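Local atomic coordinates of interferon-activable protein 202 (Mus musculus, PDB entry 4L5R), a protein that binds double-stranded DNA without sequence specificity and dampens inflammation by preventing activation of the AIM2 inflammasome, probably by sequestering cytoplasmic DNA. Residues 110-118 against 145-153. Sequence-based numbering, arbitrary orientation.
Sequences TLKISKIKE and IKDNEDNIK
Ile113, in the first turn of the short helix 113-116, lies beside Asp150 in the turn of the hairpin formed by strands 141-146 and 151-156, their CA atoms 5.8 Å apart. The pairing illustrates how a carboxylate borrowed from elsewhere in the chain can serve a helix start. Asp147 OD2 accepts the backbone N of Ile113 at 2.7 Å through its syn lone pair, with an almost straight N-H...O angle of 175°. Water 2 joins the next amide, Ser114 N, to Asp147 OD1, while water 1 links OD2 to Leu111 O. Asp147 OD1 also accepts Glu149 N, forming an Asx turn, and Asp150 N, which extends it to an Asx motif, so the carboxylate is held to its own hairpin.

Next to these polar links, the Ile113 side chain points toward the hairpin. Its CD1 reaches Lys146 CA at 3.6 Å, and its CG2, anti to the backbone N, meets Ile152 CB at 3.9 Å; Phe129 of strand 124-136 also packs on it. A turn further on, Lys117 stretches out straight beyond CG. Its NZ meets Asp150 OD2 at 3.0 Å, from above the carboxylate plane, in a salt bridge, and reaches Asn151 O at 2.9 Å with a C=O...N angle of 172°.

The contact thus fastens a helix onto the hairpin of the second OB fold of this HIN-200 domain; Lys153, on strand 151-156, forms a salt bridge with a DNA phosphate. The Ile113 amide, and Ser114 N through a water, would probably favour the anionic form of Asp147, and Lys117 probably does likewise for Asp150, so Ile113 sits between an amide-carboxylate bond at the helix start and a salt bridge one turn on.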
ATOM      1  N   THR A 110      -9.523  -6.119  -6.101  1.00 25.86           N
ATOM      2  CA  THR A 110      -9.986  -5.193  -5.094  1.00 26.68           C
ATOM      3  C   THR A 110     -11.201  -5.778  -4.393  1.00 28.64           C
ATOM      4  O   THR A 110     -12.103  -6.295  -5.039  1.00 27.29           O
ATOM      5  CB  THR A 110     -10.347  -3.831  -5.713  1.00 26.22           C
ATOM      6  OG1 THR A 110      -9.158  -3.223  -6.233  1.00 25.56           O
ATOM      7  CG2 THR A 110     -10.959  -2.928  -4.660  1.00 23.43           C
ATOM      8  N   LEU A 111     -11.194  -5.728  -3.066  1.00 29.35           N
ATOM      9  CA  LEU A 111     -12.322  -6.183  -2.269  1.00 27.55           C
ATOM     10  C   LEU A 111     -13.573  -5.366  -2.560  1.00 34.22           C
ATOM     11  O   LEU A 111     -13.503  -4.147  -2.797  1.00 28.91           O
ATOM     12  CB  LEU A 111     -12.007  -6.001  -0.789  1.00 29.35           C
ATOM     13  CG  LEU A 111     -11.059  -6.937  -0.071  1.00 40.85           C
ATOM     14  CD1 LEU A 111     -11.080  -6.560   1.393  1.00 51.24           C
ATOM     15  CD2 LEU A 111     -11.512  -8.383  -0.261  1.00 47.76           C
ATOM     16  N   LYS A 112     -14.721  -6.032  -2.512  1.00 28.71           N
ATOM     17  CA  LYS A 112     -16.005  -5.344  -2.574  1.00 24.38           C
ATOM     18  C   LYS A 112     -16.134  -4.333  -1.429  1.00 26.45           C
ATOM     19  O   LYS A 112     -15.724  -4.590  -0.292  1.00 26.31           O
ATOM     20  CB  LYS A 112     -17.154  -6.353  -2.500  1.00 27.68           C
ATOM     21  CG  LYS A 112     -17.343  -7.197  -3.751  1.00 36.54           C
ATOM     22  CD  LYS A 112     -17.625  -6.345  -4.973  1.00 48.97           C
ATOM     23  CE  LYS A 112     -18.099  -7.202  -6.137  1.00 62.10           C
ATOM     24  NZ  LYS A 112     -18.287  -6.402  -7.378  1.00 61.48           N
ATOM     25  N   ILE A 113     -16.705  -3.181  -1.741  1.00 24.23           N
ATOM     26  CA  ILE A 113     -16.907  -2.149  -0.742  1.00 26.36           C
ATOM     27  C   ILE A 113     -17.763  -2.634   0.422  1.00 33.90           C
ATOM     28  O   ILE A 113     -17.480  -2.316   1.584  1.00 27.86           O
ATOM     29  CB  ILE A 113     -17.488  -0.884  -1.387  1.00 30.13           C
ATOM     30  CG1 ILE A 113     -16.398  -0.220  -2.238  1.00 25.07           C
ATOM     31  CG2 ILE A 113     -18.008   0.090  -0.320  1.00 28.03           C
ATOM     32  CD1 ILE A 113     -16.874   1.021  -2.969  1.00 24.99           C
ATOM     33  N   SER A 114     -18.796  -3.424   0.128  1.00 30.20           N
ATOM     34  CA  SER A 114     -19.609  -3.935   1.213  1.00 34.37           C
ATOM     35  C   SER A 114     -18.747  -4.801   2.139  1.00 32.33           C
ATOM     36  O   SER A 114     -18.918  -4.755   3.355  1.00 37.75           O
ATOM     37  CB  SER A 114     -20.875  -4.658   0.713  1.00 37.97           C
ATOM     38  OG  SER A 114     -20.553  -5.804  -0.052  1.00 53.84           O
ATOM     39  N   LYS A 115     -17.785  -5.546   1.584  1.00 29.92           N
ATOM     40  CA  LYS A 115     -16.900  -6.372   2.405  1.00 33.88           C
ATOM     41  C   LYS A 115     -15.879  -5.516   3.163  1.00 36.65           C
ATOM     42  O   LYS A 115     -15.519  -5.815   4.309  1.00 29.96           O
ATOM     43  CB  LYS A 115     -16.183  -7.431   1.556  1.00 32.07           C
ATOM     44  CG  LYS A 115     -17.056  -8.625   1.149  1.00 42.30           C
ATOM     45  CD  LYS A 115     -17.427  -9.488   2.350  1.00 48.86           C
ATOM     46  N   ILE A 116     -15.402  -4.456   2.522  1.00 30.09           N
ATOM     47  CA  ILE A 116     -14.487  -3.551   3.197  1.00 29.15           C
ATOM     48  C   ILE A 116     -15.104  -3.027   4.494  1.00 25.67           C
ATOM     49  O   ILE A 116     -14.434  -2.990   5.541  1.00 27.98           O
ATOM     50  CB  ILE A 116     -14.053  -2.386   2.272  1.00 24.57           C
ATOM     51  CG1 ILE A 116     -13.040  -2.897   1.234  1.00 30.91           C
ATOM     52  CG2 ILE A 116     -13.458  -1.242   3.087  1.00 29.62           C
ATOM     53  CD1 ILE A 116     -12.776  -1.912   0.092  1.00 27.57           C
ATOM     54  N   LYS A 117     -16.393  -2.672   4.428  1.00 25.75           N
ATOM     55  CA  LYS A 117     -17.094  -2.066   5.554  1.00 33.63           C
ATOM     56  C   LYS A 117     -17.198  -2.973   6.780  1.00 37.46           C
ATOM     57  O   LYS A 117     -17.429  -2.501   7.894  1.00 41.70           O
ATOM     58  CB  LYS A 117     -18.486  -1.584   5.121  1.00 33.31           C
ATOM     59  CG  LYS A 117     -18.461  -0.376   4.158  1.00 32.22           C
ATOM     60  CD  LYS A 117     -19.877   0.054   3.771  1.00 35.43           C
ATOM     61  CE  LYS A 117     -19.867   1.284   2.865  1.00 33.25           C
ATOM     62  NZ  LYS A 117     -21.249   1.736   2.527  1.00 32.08           N
ATOM     63  N   GLU A 118     -17.021  -4.271   6.579  1.00 35.69           N
ATOM     64  CA  GLU A 118     -17.133  -5.227   7.679  1.00 35.55           C
ATOM     65  C   GLU A 118     -15.820  -5.429   8.437  1.00 39.91           C
ATOM     66  O   GLU A 118     -15.800  -6.066   9.493  1.00 40.40           O
ATOM     67  CB  GLU A 118     -17.652  -6.566   7.157  1.00 40.00           C
ATOM     68  CG  GLU A 118     -19.047  -6.481   6.540  1.00 38.35           C
ATOM     69  N   ILE A 145     -16.518   6.903  -3.825  1.00 23.33           N
ATOM     70  CA  ILE A 145     -16.167   5.800  -4.703  1.00 19.39           C
ATOM     71  C   ILE A 145     -17.239   4.712  -4.629  1.00 23.36           C
ATOM     72  O   ILE A 145     -18.018   4.663  -3.683  1.00 25.56           O
ATOM     73  CB  ILE A 145     -14.788   5.210  -4.368  1.00 19.52           C
ATOM     74  CG1 ILE A 145     -14.727   4.719  -2.915  1.00 19.09           C
ATOM     75  CG2 ILE A 145     -13.690   6.253  -4.629  1.00 26.24           C
ATOM     76  CD1 ILE A 145     -13.472   3.835  -2.600  1.00 24.11           C
ATOM     77  N   LYS A 146     -17.280   3.848  -5.634  1.00 22.28           N
ATOM     78  CA  LYS A 146     -18.330   2.842  -5.700  1.00 29.84           C
ATOM     79  C   LYS A 146     -17.870   1.628  -6.483  1.00 32.05           C
ATOM     80  O   LYS A 146     -16.917   1.697  -7.264  1.00 28.94           O
ATOM     81  CB  LYS A 146     -19.565   3.428  -6.386  1.00 28.41           C
ATOM     82  CG  LYS A 146     -19.328   3.799  -7.840  1.00 32.25           C
ATOM     83  CD  LYS A 146     -20.630   4.139  -8.540  1.00 42.92           C
ATOM     84  CE  LYS A 146     -20.390   4.548  -9.983  1.00 55.05           C
ATOM     85  NZ  LYS A 146     -21.671   4.792 -10.712  1.00 64.97           N
ATOM     86  N   ASP A 147     -18.553   0.514  -6.256  1.00 26.70           N
ATOM     87  CA  ASP A 147     -18.487  -0.620  -7.153  1.00 28.13           C
ATOM     88  C   ASP A 147     -19.943  -0.970  -7.490  1.00 35.03           C
ATOM     89  O   ASP A 147     -20.851  -0.204  -7.164  1.00 34.85           O
ATOM     90  CB  ASP A 147     -17.688  -1.790  -6.549  1.00 33.21           C
ATOM     91  CG  ASP A 147     -18.200  -2.238  -5.178  1.00 35.85           C
ATOM     92  OD1 ASP A 147     -19.424  -2.162  -4.930  1.00 33.70           O
ATOM     93  OD2 ASP A 147     -17.375  -2.705  -4.349  1.00 30.75           O
ATOM     94  N   ASN A 148     -20.158  -2.106  -8.140  0.57 30.41           N
ATOM     95  CA  ASN A 148     -21.491  -2.475  -8.602  0.57 39.52           C
ATOM     96  C   ASN A 148     -22.551  -2.552  -7.499  0.57 41.50           C
ATOM     97  O   ASN A 148     -23.744  -2.410  -7.769  0.57 42.15           O
ATOM     98  CB  ASN A 148     -21.437  -3.794  -9.385  0.57 47.08           C
ATOM     99  CG  ASN A 148     -20.583  -4.849  -8.697  0.57 51.34           C
ATOM    100  OD1 ASN A 148     -20.590  -4.971  -7.471  0.57 52.68           O
ATOM    101  ND2 ASN A 148     -19.831  -5.612  -9.488  0.57 53.00           N
ATOM    102  N   GLU A 149     -22.118  -2.761  -6.258  0.57 38.52           N
ATOM    103  CA  GLU A 149     -23.061  -3.037  -5.175  0.57 35.98           C
ATOM    104  C   GLU A 149     -23.099  -2.008  -4.030  0.57 37.48           C
ATOM    105  O   GLU A 149     -24.073  -1.951  -3.287  0.57 35.08           O
ATOM    106  CB  GLU A 149     -22.864  -4.477  -4.648  0.57 28.98           C
ATOM    107  CG  GLU A 149     -23.191  -5.545  -5.699  0.57 37.21           C
ATOM    108  CD  GLU A 149     -22.944  -6.976  -5.227  0.57 44.12           C
ATOM    109  OE1 GLU A 149     -21.941  -7.203  -4.518  0.57 41.96           O
ATOM    110  OE2 GLU A 149     -23.753  -7.876  -5.573  0.57 43.91           O
ATOM    111  N   ASP A 150     -22.063  -1.180  -3.903  1.00 30.69           N
ATOM    112  CA  ASP A 150     -21.984  -0.231  -2.793  1.00 26.69           C
ATOM    113  C   ASP A 150     -21.085   0.989  -3.057  1.00 26.65           C
ATOM    114  O   ASP A 150     -20.391   1.051  -4.070  1.00 31.66           O
ATOM    115  CB  ASP A 150     -21.547  -0.957  -1.512  1.00 26.53           C
ATOM    116  CG  ASP A 150     -22.018  -0.247  -0.247  1.00 36.50           C
ATOM    117  OD1 ASP A 150     -22.785   0.738  -0.362  1.00 42.49           O
ATOM    118  OD2 ASP A 150     -21.629  -0.678   0.863  1.00 44.58           O
ATOM    119  N   ASN A 151     -21.130   1.957  -2.150  1.00 27.56           N
ATOM    120  CA  ASN A 151     -20.286   3.149  -2.254  1.00 23.66           C
ATOM    121  C   ASN A 151     -19.752   3.527  -0.884  1.00 26.27           C
ATOM    122  O   ASN A 151     -20.278   3.084   0.134  1.00 30.02           O
ATOM    123  CB  ASN A 151     -21.055   4.312  -2.876  1.00 27.46           C
ATOM    124  CG  ASN A 151     -22.264   4.711  -2.057  1.00 39.27           C
ATOM    125  OD1 ASN A 151     -22.129   5.319  -0.998  1.00 39.49           O
ATOM    126  ND2 ASN A 151     -23.453   4.359  -2.538  1.00 38.58           N
ATOM    127  N   ILE A 152     -18.695   4.336  -0.852  1.00 26.94           N
ATOM    128  CA  ILE A 152     -18.114   4.741   0.412  1.00 24.17           C
ATOM    129  C   ILE A 152     -17.370   6.061   0.209  1.00 25.54           C
ATOM    130  O   ILE A 152     -16.886   6.353  -0.884  1.00 25.07           O
ATOM    131  CB  ILE A 152     -17.186   3.634   0.991  1.00 27.69           C
ATOM    132  CG1 ILE A 152     -16.777   3.965   2.433  1.00 30.02           C
ATOM    133  CG2 ILE A 152     -15.990   3.407   0.089  1.00 29.05           C
ATOM    134  CD1 ILE A 152     -15.962   2.872   3.143  1.00 28.86           C
ATOM    135  N   LYS A 153     -17.308   6.871   1.255  1.00 24.37           N
ATOM    136  CA  LYS A 153     -16.599   8.148   1.173  1.00 27.42           C
ATOM    137  C   LYS A 153     -15.101   7.971   1.416  1.00 27.36           C
ATOM    138  O   LYS A 153     -14.695   7.236   2.312  1.00 24.75           O
ATOM    139  CB  LYS A 153     -17.171   9.116   2.199  1.00 30.24           C
ATOM    140  CG  LYS A 153     -16.621  10.519   2.121  1.00 36.20           C
ATOM    141  CD  LYS A 153     -16.933  11.235   3.419  1.00 39.87           C
ATOM    142  CE  LYS A 153     -17.356  12.647   3.179  1.00 36.21           C
ATOM    143  NZ  LYS A 153     -17.735  13.262   4.476  1.00 44.83           N
TER
HETATM  144  O   HOH W   1     -14.745  -2.821  -4.860  1.00 28.30           O
HETATM  145  O   HOH W   2     -19.762  -3.756  -2.534  1.00 32.08           O